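Local coordinates for protein fatty acid amide hydrolase (Candida albicans, PDB 6KVR) that probably hydrolyses monocarboxylic acid amides to the carboxylate and ammonium, as a member of the amidase signature family, at residues T82-T87 against R301-D305; L89-I93 against L150-P154; E78-D83 against K105-R110; M310-N315 against P328-R332. One frame throughout, in Å; residues are numbered along the deposited sequence.

Contact 1 of 4, residues T82-T87 against R301-D305; sequences TDLSAT and RSIDD
The carboxylate of D305 closes this contact by accepting from the first turn of helix 86-94. A86 N donates to D305 OD1 at 2.7 Å (159°), T87 N to D305 OD2 at 3.1 Å (153°), and the T87 hydroxyl, OG1, adds a bond to D305 OD2, also 3.1 Å. D305 takes the m rotamer, which swings its end onto these amides; the nearest CA pair is A86-D305, 5.8 Å. R301 NH1 forms a salt bridge with D83 OD1 at 3.2 Å; R301 NH2 reaches D83 OD1 at 3.3 Å and, weakly, T82 O at 2.6 Å, all at the guanidinium edge. D83 OD2 is held by Y69. Both segments start helices: S85 and S302 (chi1 p) are N-caps, S302 OG weakly accepting from D305 N at 3.3 Å. S85 OG caps a backbone N just past T87 while E88 OE1 accepts from S85 N, consistent with a capping box. Packing is modest: S85 CB lies 3.4 Å from D305 OD2 and 3.7 Å from S302 OG, and T87 OG1 is 3.7 Å from D304 CB. D305 thus serves first-turn amides of helix 86-94 alongside that helix's own N-cap, S85. R301 follows strand 295-300 and leads into helix 303-317; the C-terminal Y571 touches S85, R301 and D305, and K560 of helix 552-565 pairs with D304.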
# COMPACT_ATOMS: atom_id res chain seq x y z
N THR A 82 34.82 18.32 -0.96
CA THR A 82 33.47 18.42 -1.52
C THR A 82 33.32 17.73 -2.86
O THR A 82 32.19 17.66 -3.37
CB THR A 82 33.03 19.89 -1.65
OG1 THR A 82 33.95 20.63 -2.47
CG2 THR A 82 32.94 20.54 -0.30
N ASP A 83 34.38 17.19 -3.46
CA ASP A 83 34.24 16.41 -4.68
C ASP A 83 34.57 14.94 -4.44
O ASP A 83 35.03 14.23 -5.33
CB ASP A 83 35.09 16.99 -5.81
CG ASP A 83 34.48 18.28 -6.38
OD1 ASP A 83 33.24 18.41 -6.33
OD2 ASP A 83 35.24 19.16 -6.87
N LEU A 84 34.33 14.46 -3.23
CA LEU A 84 34.31 13.04 -2.93
C LEU A 84 32.86 12.60 -2.76
O LEU A 84 32.03 13.37 -2.27
CB LEU A 84 35.07 12.76 -1.64
CG LEU A 84 36.58 12.60 -1.56
CD1 LEU A 84 36.96 12.37 -0.10
CD2 LEU A 84 37.12 11.52 -2.50
N SER A 85 32.55 11.37 -3.17
CA SER A 85 31.22 10.84 -2.90
C SER A 85 30.99 10.74 -1.39
O SER A 85 31.94 10.61 -0.61
CB SER A 85 31.03 9.47 -3.53
OG SER A 85 31.68 8.48 -2.74
N ALA A 86 29.72 10.81 -1.00
CA ALA A 86 29.38 10.60 0.40
C ALA A 86 29.87 9.25 0.90
O ALA A 86 30.25 9.11 2.07
CB ALA A 86 27.87 10.74 0.59
N THR A 87 29.87 8.24 0.02
CA THR A 87 30.38 6.93 0.41
C THR A 87 31.83 7.01 0.86
O THR A 87 32.17 6.54 1.95
CB THR A 87 30.21 5.95 -0.75
OG1 THR A 87 28.84 5.93 -1.17
CG2 THR A 87 30.59 4.54 -0.31
N ARG A 301 25.29 13.39 -6.28
CA ARG A 301 26.13 13.45 -7.46
C ARG A 301 26.79 12.12 -7.78
O ARG A 301 27.70 12.09 -8.62
CB ARG A 301 27.18 14.55 -7.30
CG ARG A 301 26.55 15.95 -7.37
CD ARG A 301 27.60 17.01 -7.56
NE ARG A 301 28.40 17.12 -6.35
CZ ARG A 301 29.65 17.57 -6.33
NH1 ARG A 301 30.25 18.01 -7.43
NH2 ARG A 301 30.31 17.58 -5.17
N SER A 302 26.35 11.02 -7.16
CA SER A 302 26.76 9.70 -7.60
C SER A 302 25.69 8.67 -7.24
O SER A 302 24.95 8.82 -6.27
CB SER A 302 28.11 9.28 -7.00
OG SER A 302 27.99 8.99 -5.62
N ILE A 303 25.63 7.61 -8.04
CA ILE A 303 24.66 6.55 -7.78
C ILE A 303 25.01 5.79 -6.51
O ILE A 303 24.11 5.36 -5.77
CB ILE A 303 24.53 5.63 -9.00
CG1 ILE A 303 24.34 6.50 -10.25
CG2 ILE A 303 23.41 4.61 -8.82
CD1 ILE A 303 22.93 7.02 -10.43
N ASP A 304 26.30 5.59 -6.22
CA ASP A 304 26.72 5.01 -4.94
C ASP A 304 26.05 5.70 -3.77
O ASP A 304 25.62 5.06 -2.81
CB ASP A 304 28.24 5.12 -4.74
CG ASP A 304 29.05 4.53 -5.87
OD1 ASP A 304 28.52 3.70 -6.64
OD2 ASP A 304 30.23 4.92 -5.98
N ASP A 305 25.98 7.03 -3.83
CA ASP A 305 25.42 7.81 -2.73
C ASP A 305 23.92 7.55 -2.59
O ASP A 305 23.44 7.27 -1.48
CB ASP A 305 25.75 9.28 -2.96
CG ASP A 305 27.20 9.59 -2.63
OD1 ASP A 305 27.59 10.77 -2.59
OD2 ASP A 305 27.96 8.61 -2.36

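Contact 2 of 4, residues L89-I93 against L150-P154; sequences LAKKI and LHGIP
A single methyl, I153 CD1, is the bump here, and the hollow is the face of helix 86-94 made by L89, A90 and I93. The distances define the fit: I153 CD1 lies 3.8 Å from L89 CB, 4.0 Å from A90 N, 4.4 Å from A90 CB and 4.2 Å from I93 CD1, with I153 in the m,m rotamer. On the helix, I93 N bonds L89 O at 2.9 Å. Facing it, L150-I153 is a type II beta turn, closed by I153 N to L150 O at 3.0 Å, with H151 (-54/116) and G152 (82/9) at its corners; G152 combines a positive phi with a position where an ideal CB would come within 3.2 Å of I93 CD1. The turn delivers the chain into strand 155-158 of the central mixed sheet, so the helix packs on the approach to a core strand of the amidase fold. I93 (chi1 m, chi2 t) fills the next hollow, its CD1 3.9 Å from G152 O and its CG2 3.6 Å from H151 CD2. CA pairing is A90 with L150 (6.4 Å) and I93 with G152 (7.2 Å). Where the surfaces part, one water donates to A90 O at 3.2 Å and H151 O at 2.8 Å, while H151 ND1 is bonded to V147.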
# COMPACT_ATOMS: atom_id res chain seq x y z
N LEU A 89 33.60 9.83 1.60
CA LEU A 89 33.62 10.69 2.78
C LEU A 89 33.30 9.90 4.05
O LEU A 89 33.93 10.10 5.10
CB LEU A 89 32.61 11.82 2.63
CG LEU A 89 32.95 13.07 1.83
CD1 LEU A 89 31.74 13.98 1.83
CD2 LEU A 89 34.18 13.80 2.37
N ALA A 90 32.32 9.00 3.98
CA ALA A 90 31.92 8.25 5.17
C ALA A 90 33.05 7.32 5.63
O ALA A 90 33.39 7.29 6.82
CB ALA A 90 30.64 7.45 4.89
N LYS A 91 33.64 6.58 4.68
CA LYS A 91 34.78 5.72 5.01
C LYS A 91 35.95 6.52 5.56
O LYS A 91 36.60 6.11 6.53
CB LYS A 91 35.22 4.92 3.78
CG LYS A 91 34.36 3.71 3.44
CD LYS A 91 34.21 3.53 1.92
CE LYS A 91 33.96 2.05 1.56
NZ LYS A 91 32.99 1.81 0.43
N LYS A 92 36.24 7.68 4.96
CA LYS A 92 37.37 8.49 5.43
C LYS A 92 37.15 8.98 6.86
O LYS A 92 38.06 8.89 7.70
CB LYS A 92 37.60 9.68 4.49
CG LYS A 92 38.27 9.36 3.17
CD LYS A 92 39.16 10.54 2.75
CE LYS A 92 39.60 10.44 1.28
NZ LYS A 92 39.84 9.03 0.84
N ILE A 93 35.96 9.52 7.15
CA ILE A 93 35.65 9.97 8.51
C ILE A 93 35.74 8.81 9.49
O ILE A 93 36.32 8.92 10.57
CB ILE A 93 34.27 10.63 8.56
CG1 ILE A 93 34.25 11.91 7.71
CG2 ILE A 93 33.85 10.90 10.00
CD1 ILE A 93 32.85 12.35 7.34
N LEU A 150 26.06 7.34 8.36
CA LEU A 150 26.06 8.68 7.79
C LEU A 150 26.78 9.67 8.69
O LEU A 150 26.58 10.89 8.57
CB LEU A 150 24.63 9.16 7.52
CG LEU A 150 23.80 8.36 6.50
CD1 LEU A 150 22.42 8.98 6.35
CD2 LEU A 150 24.50 8.27 5.15
N HIS A 151 27.61 9.16 9.61
CA HIS A 151 28.31 9.98 10.59
C HIS A 151 29.10 11.08 9.90
O HIS A 151 30.01 10.81 9.11
CB HIS A 151 29.23 9.07 11.42
CG HIS A 151 30.04 9.79 12.46
ND1 HIS A 151 29.80 9.64 13.81
CD2 HIS A 151 31.09 10.63 12.35
CE1 HIS A 151 30.67 10.38 14.49
NE2 HIS A 151 31.46 10.99 13.63
N GLY A 152 28.72 12.32 10.18
CA GLY A 152 29.43 13.47 9.66
C GLY A 152 29.09 13.88 8.25
O GLY A 152 29.77 14.75 7.70
N ILE A 153 28.06 13.30 7.64
CA ILE A 153 27.74 13.54 6.24
C ILE A 153 26.74 14.73 6.18
O ILE A 153 25.62 14.58 6.69
CB ILE A 153 27.17 12.29 5.56
CG1 ILE A 153 28.25 11.23 5.47
CG2 ILE A 153 26.69 12.59 4.16
CD1 ILE A 153 29.56 11.74 4.84
N PRO A 154 27.12 15.86 5.60
CA PRO A 154 26.19 17.01 5.52
C PRO A 154 25.11 16.81 4.47
O PRO A 154 25.40 16.64 3.28
CB PRO A 154 27.11 18.19 5.17
CG PRO A 154 28.50 17.71 5.40
CD PRO A 154 28.47 16.22 5.14
O HOH W 1 31.26 8.31 8.98

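Contact 3 of 4, residues E78-D83 against K105-R110; sequences EFAITD and KAFAHR
This is a steep helix-helix crossing in the N-terminal part of the chain, where helix 76-82 lies across helix 100-118. The short axes approach to 9.0 Å at a signed angle of -97°, nearly perpendicular, and A106 sits at the tight point: its CA is 4.9 Å from that of E78, and its CB meets T82 CG2 at 3.6 Å, E78 CG at 3.8 Å and I81 CG2 at 3.9 Å. Next to it, T82 (chi1 p) sets CG2 over the F107 ring, 3.9 Å from the centroid and 5° off the normal, a CH-pi contact; I81 CG2 touches F107 CE2 at 4.2 Å. Polar bonds flank this apolar centre. H109 (chi1 t) donates ND1 to E78 OE2 at 2.8 Å, and an extended R110, all t to chi3, sends NH1 to T82 OG1 and to D83 OD1, 3.0 Å each, the latter a salt bridge. T82 OG1 in turn donates to E78 O at 2.7 Å. R110 also bonds Y243 through NE, and D83 bonds Y69 and R301. D83 is the first residue past the end of helix 76-82, and its OD1 is shared by salt bridges to R110 and R301, partly offsetting the two like charges that lie close together.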
# COMPACT_ATOMS: atom_id res chain seq x y z
N GLU A 78 39.15 22.26 0.25
CA GLU A 78 37.69 22.25 0.20
C GLU A 78 37.18 21.58 -1.07
O GLU A 78 36.18 20.85 -1.03
CB GLU A 78 37.16 23.68 0.30
CG GLU A 78 37.23 24.30 1.70
CD GLU A 78 37.05 25.82 1.67
OE1 GLU A 78 37.55 26.44 0.71
OE2 GLU A 78 36.41 26.38 2.59
N PHE A 79 37.85 21.80 -2.21
CA PHE A 79 37.48 21.08 -3.42
C PHE A 79 37.74 19.59 -3.26
O PHE A 79 36.94 18.76 -3.72
CB PHE A 79 38.26 21.61 -4.63
CG PHE A 79 37.64 22.82 -5.27
CD1 PHE A 79 36.34 22.77 -5.78
CD2 PHE A 79 38.35 24.01 -5.39
CE1 PHE A 79 35.76 23.89 -6.38
CE2 PHE A 79 37.78 25.13 -5.97
CZ PHE A 79 36.48 25.07 -6.47
N ALA A 80 38.85 19.23 -2.61
CA ALA A 80 39.17 17.82 -2.43
C ALA A 80 38.13 17.14 -1.56
O ALA A 80 37.74 16.00 -1.83
CB ALA A 80 40.56 17.68 -1.81
N ILE A 81 37.65 17.84 -0.53
CA ILE A 81 36.62 17.27 0.33
C ILE A 81 35.28 17.19 -0.41
O ILE A 81 34.68 16.11 -0.52
CB ILE A 81 36.51 18.09 1.63
CG1 ILE A 81 37.70 17.79 2.53
CG2 ILE A 81 35.18 17.80 2.34
CD1 ILE A 81 37.76 18.64 3.78
N THR A 82 34.82 18.32 -0.96
CA THR A 82 33.47 18.42 -1.52
C THR A 82 33.32 17.73 -2.86
O THR A 82 32.19 17.66 -3.37
CB THR A 82 33.03 19.89 -1.65
OG1 THR A 82 33.95 20.63 -2.47
CG2 THR A 82 32.94 20.54 -0.30
N ASP A 83 34.38 17.19 -3.46
CA ASP A 83 34.24 16.41 -4.68
C ASP A 83 34.57 14.94 -4.44
O ASP A 83 35.03 14.23 -5.33
CB ASP A 83 35.09 16.99 -5.81
CG ASP A 83 34.48 18.28 -6.38
OD1 ASP A 83 33.24 18.41 -6.33
OD2 ASP A 83 35.24 19.16 -6.87
N LYS A 105 32.74 22.27 7.18
CA LYS A 105 33.08 23.65 6.82
C LYS A 105 33.24 23.80 5.31
O LYS A 105 32.91 24.85 4.75
CB LYS A 105 34.35 24.08 7.54
CG LYS A 105 34.30 23.96 9.05
CD LYS A 105 35.38 24.80 9.72
CE LYS A 105 34.80 25.70 10.79
NZ LYS A 105 34.14 26.89 10.16
N ALA A 106 33.76 22.77 4.64
CA ALA A 106 33.87 22.84 3.19
C ALA A 106 32.49 22.91 2.55
O ALA A 106 32.19 23.83 1.78
CB ALA A 106 34.65 21.64 2.65
N PHE A 107 31.61 21.96 2.90
CA PHE A 107 30.26 21.96 2.36
C PHE A 107 29.50 23.22 2.75
O PHE A 107 28.77 23.79 1.94
CB PHE A 107 29.52 20.70 2.83
CG PHE A 107 29.86 19.48 2.04
CD1 PHE A 107 29.32 19.28 0.78
CD2 PHE A 107 30.75 18.53 2.54
CE1 PHE A 107 29.65 18.17 0.04
CE2 PHE A 107 31.08 17.42 1.81
CZ PHE A 107 30.53 17.23 0.56
N ALA A 108 29.68 23.68 3.99
CA ALA A 108 29.00 24.89 4.43
C ALA A 108 29.41 26.09 3.57
O ALA A 108 28.57 26.90 3.16
CB ALA A 108 29.32 25.16 5.91
N HIS A 109 30.72 26.23 3.32
CA HIS A 109 31.22 27.24 2.39
C HIS A 109 30.59 27.06 1.01
O HIS A 109 30.03 28.01 0.45
CB HIS A 109 32.75 27.14 2.32
CG HIS A 109 33.42 28.29 1.64
ND1 HIS A 109 34.79 28.47 1.67
CD2 HIS A 109 32.92 29.32 0.91
CE1 HIS A 109 35.10 29.56 0.99
NE2 HIS A 109 33.98 30.10 0.52
N ARG A 110 30.64 25.84 0.47
CA ARG A 110 30.12 25.62 -0.88
C ARG A 110 28.61 25.86 -0.95
O ARG A 110 28.11 26.32 -1.98
CB ARG A 110 30.48 24.22 -1.36
CG ARG A 110 30.42 24.04 -2.89
CD ARG A 110 31.22 22.82 -3.39
NE ARG A 110 30.88 22.47 -4.77
CZ ARG A 110 31.58 21.66 -5.55
NH1 ARG A 110 32.71 21.10 -5.13
NH2 ARG A 110 31.16 21.41 -6.78

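Contact 4 of 4, residues M310-N315 against P328-R332; sequences MKAYIN and PMPWR
W331 dominates, with 136 Å² covered, then I314 and N315 with 42 Å² each. Segment 310-315 is helical, with a wider pi-type turn at 312-315; 328-332 has no regular structure. The N315 side-chain amide pairs with both backbone polar atoms of W331: W331 N donates to N315 OD1 at 3.0 Å (156°) and N315 ND2 to W331 O at 3.1 Å (166°). The indole (chi1 t, chi2 -98°) lies along the helix, M310 CB 3.6 Å above the six-membered centroid and 5° off its normal, a CH-pi contact; M310 CE is 3.6 Å from W331 CZ3 and K311 CB 3.5 Å from W331 CD1. I314 CD1 meets W331 CE3 at 4.0 Å. SE of the selenomethionine M310, oblique and 5.4 Å from that centroid, adds a minor Met-aromatic contact. Closest CA pairs: K311-W331 5.7 Å, N315-P330 6.1 Å. W331 NE1 is hydrogen-bonded to E307 of helix 303-317, and M329 packs on M329 of the second subunit. Helix-to-loop packing before strand 343-346 thus rests on W331 and N315.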
# COMPACT_ATOMS: atom_id res chain seq x y z
N MSE A 310 19.59 4.78 0.64
CA MSE A 310 18.52 3.80 0.73
C MSE A 310 18.88 2.67 1.70
O MSE A 310 18.10 2.35 2.60
CB MSE A 310 18.22 3.22 -0.66
CG MSE A 310 17.78 4.27 -1.68
SE MSE A 310 16.03 5.06 -1.21
CE MSE A 310 14.88 3.55 -1.80
N LYS A 311 20.07 2.09 1.51
CA LYS A 311 20.48 0.95 2.32
C LYS A 311 20.52 1.32 3.80
O LYS A 311 20.00 0.58 4.64
CB LYS A 311 21.85 0.43 1.87
CG LYS A 311 22.34 -0.81 2.64
CD LYS A 311 23.73 -1.20 2.16
CE LYS A 311 24.77 -0.21 2.65
NZ LYS A 311 25.74 0.21 1.57
N ALA A 312 21.13 2.47 4.12
CA ALA A 312 21.21 2.88 5.52
C ALA A 312 19.83 3.21 6.08
O ALA A 312 19.47 2.77 7.19
CB ALA A 312 22.14 4.09 5.66
N TYR A 313 19.04 3.99 5.34
CA TYR A 313 17.73 4.42 5.81
C TYR A 313 16.87 3.21 6.17
O TYR A 313 16.32 3.14 7.27
CB TYR A 313 17.03 5.27 4.75
CG TYR A 313 15.68 5.86 5.16
CD1 TYR A 313 14.52 5.09 5.13
CD2 TYR A 313 15.58 7.18 5.59
CE1 TYR A 313 13.30 5.62 5.49
CE2 TYR A 313 14.37 7.72 5.96
CZ TYR A 313 13.23 6.93 5.91
OH TYR A 313 12.01 7.47 6.28
N ILE A 314 16.76 2.25 5.26
CA ILE A 314 15.83 1.14 5.44
C ILE A 314 16.38 0.11 6.42
O ILE A 314 15.73 -0.23 7.41
CB ILE A 314 15.51 0.52 4.07
CG1 ILE A 314 14.67 1.48 3.23
CG2 ILE A 314 14.85 -0.87 4.24
CD1 ILE A 314 14.64 1.14 1.75
N ASN A 315 17.60 -0.40 6.16
CA ASN A 315 18.09 -1.53 6.93
C ASN A 315 18.55 -1.12 8.33
O ASN A 315 18.46 -1.93 9.26
CB ASN A 315 19.22 -2.24 6.17
CG ASN A 315 18.71 -3.02 4.97
OD1 ASN A 315 17.50 -3.23 4.80
ND2 ASN A 315 19.64 -3.47 4.12
N PRO A 328 8.28 -3.09 6.00
CA PRO A 328 9.52 -3.76 6.42
C PRO A 328 10.01 -4.72 5.34
O PRO A 328 10.03 -5.94 5.52
CB PRO A 328 9.10 -4.47 7.71
CG PRO A 328 7.67 -4.75 7.52
CD PRO A 328 7.10 -3.63 6.69
N MSE A 329 10.38 -4.17 4.19
CA MSE A 329 10.95 -4.99 3.15
C MSE A 329 12.41 -4.57 2.99
O MSE A 329 12.72 -3.42 2.66
CB MSE A 329 10.11 -4.88 1.87
CG MSE A 329 10.33 -3.75 0.90
SE MSE A 329 9.98 -4.48 -0.90
CE MSE A 329 8.18 -5.24 -0.61
N PRO A 330 13.29 -5.51 3.31
CA PRO A 330 14.73 -5.20 3.38
C PRO A 330 15.25 -4.66 2.06
O PRO A 330 14.78 -5.04 0.98
CB PRO A 330 15.37 -6.56 3.69
CG PRO A 330 14.24 -7.37 4.33
CD PRO A 330 12.99 -6.91 3.67
N TRP A 331 16.23 -3.76 2.15
CA TRP A 331 16.97 -3.32 0.98
C TRP A 331 17.95 -4.43 0.61
O TRP A 331 18.92 -4.68 1.34
CB TRP A 331 17.69 -2.00 1.28
CG TRP A 331 18.47 -1.47 0.11
CD1 TRP A 331 19.81 -1.60 -0.11
CD2 TRP A 331 17.94 -0.72 -1.00
NE1 TRP A 331 20.15 -0.98 -1.29
CE2 TRP A 331 19.03 -0.44 -1.85
CE3 TRP A 331 16.67 -0.27 -1.36
CZ2 TRP A 331 18.88 0.28 -3.05
CZ3 TRP A 331 16.51 0.44 -2.55
CH2 TRP A 331 17.61 0.71 -3.38
N ARG A 332 17.67 -5.12 -0.50
CA ARG A 332 18.43 -6.30 -0.88
C ARG A 332 19.81 -5.94 -1.44
O ARG A 332 20.02 -4.86 -2.00
CB ARG A 332 17.66 -7.12 -1.91
CG ARG A 332 16.52 -7.95 -1.31
CD ARG A 332 15.60 -8.48 -2.38
NE ARG A 332 15.00 -7.42 -3.17
CZ ARG A 332 15.34 -7.12 -4.42
NH1 ARG A 332 16.34 -7.74 -5.02
NH2 ARG A 332 14.67 -6.18 -5.08

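Contacts 1, 2 and 3 form one cluster, with centres 11 to 13 Å apart, joined by the consecutive helices 76-82, 86-94 and 100-118. Contacts 1 and 3 share T82 and D83, and R301 NH1 comes within 3.6 Å of R110 NH2. L89 CD1 of contact 2 packs on F107 CE2 of contact 3 at 3.5 Å, and I153 CD1 lies 3.9 Å from A86 O of contact 1. Contact 4 stands about 19 Å, centre to centre, from contacts 1 and 2, but uses the same helix 303-317 as contact 1. All four lie away from the predicted K158, S233 and S257 catalytic residues, although 150-154 leads into the strand that carries K158.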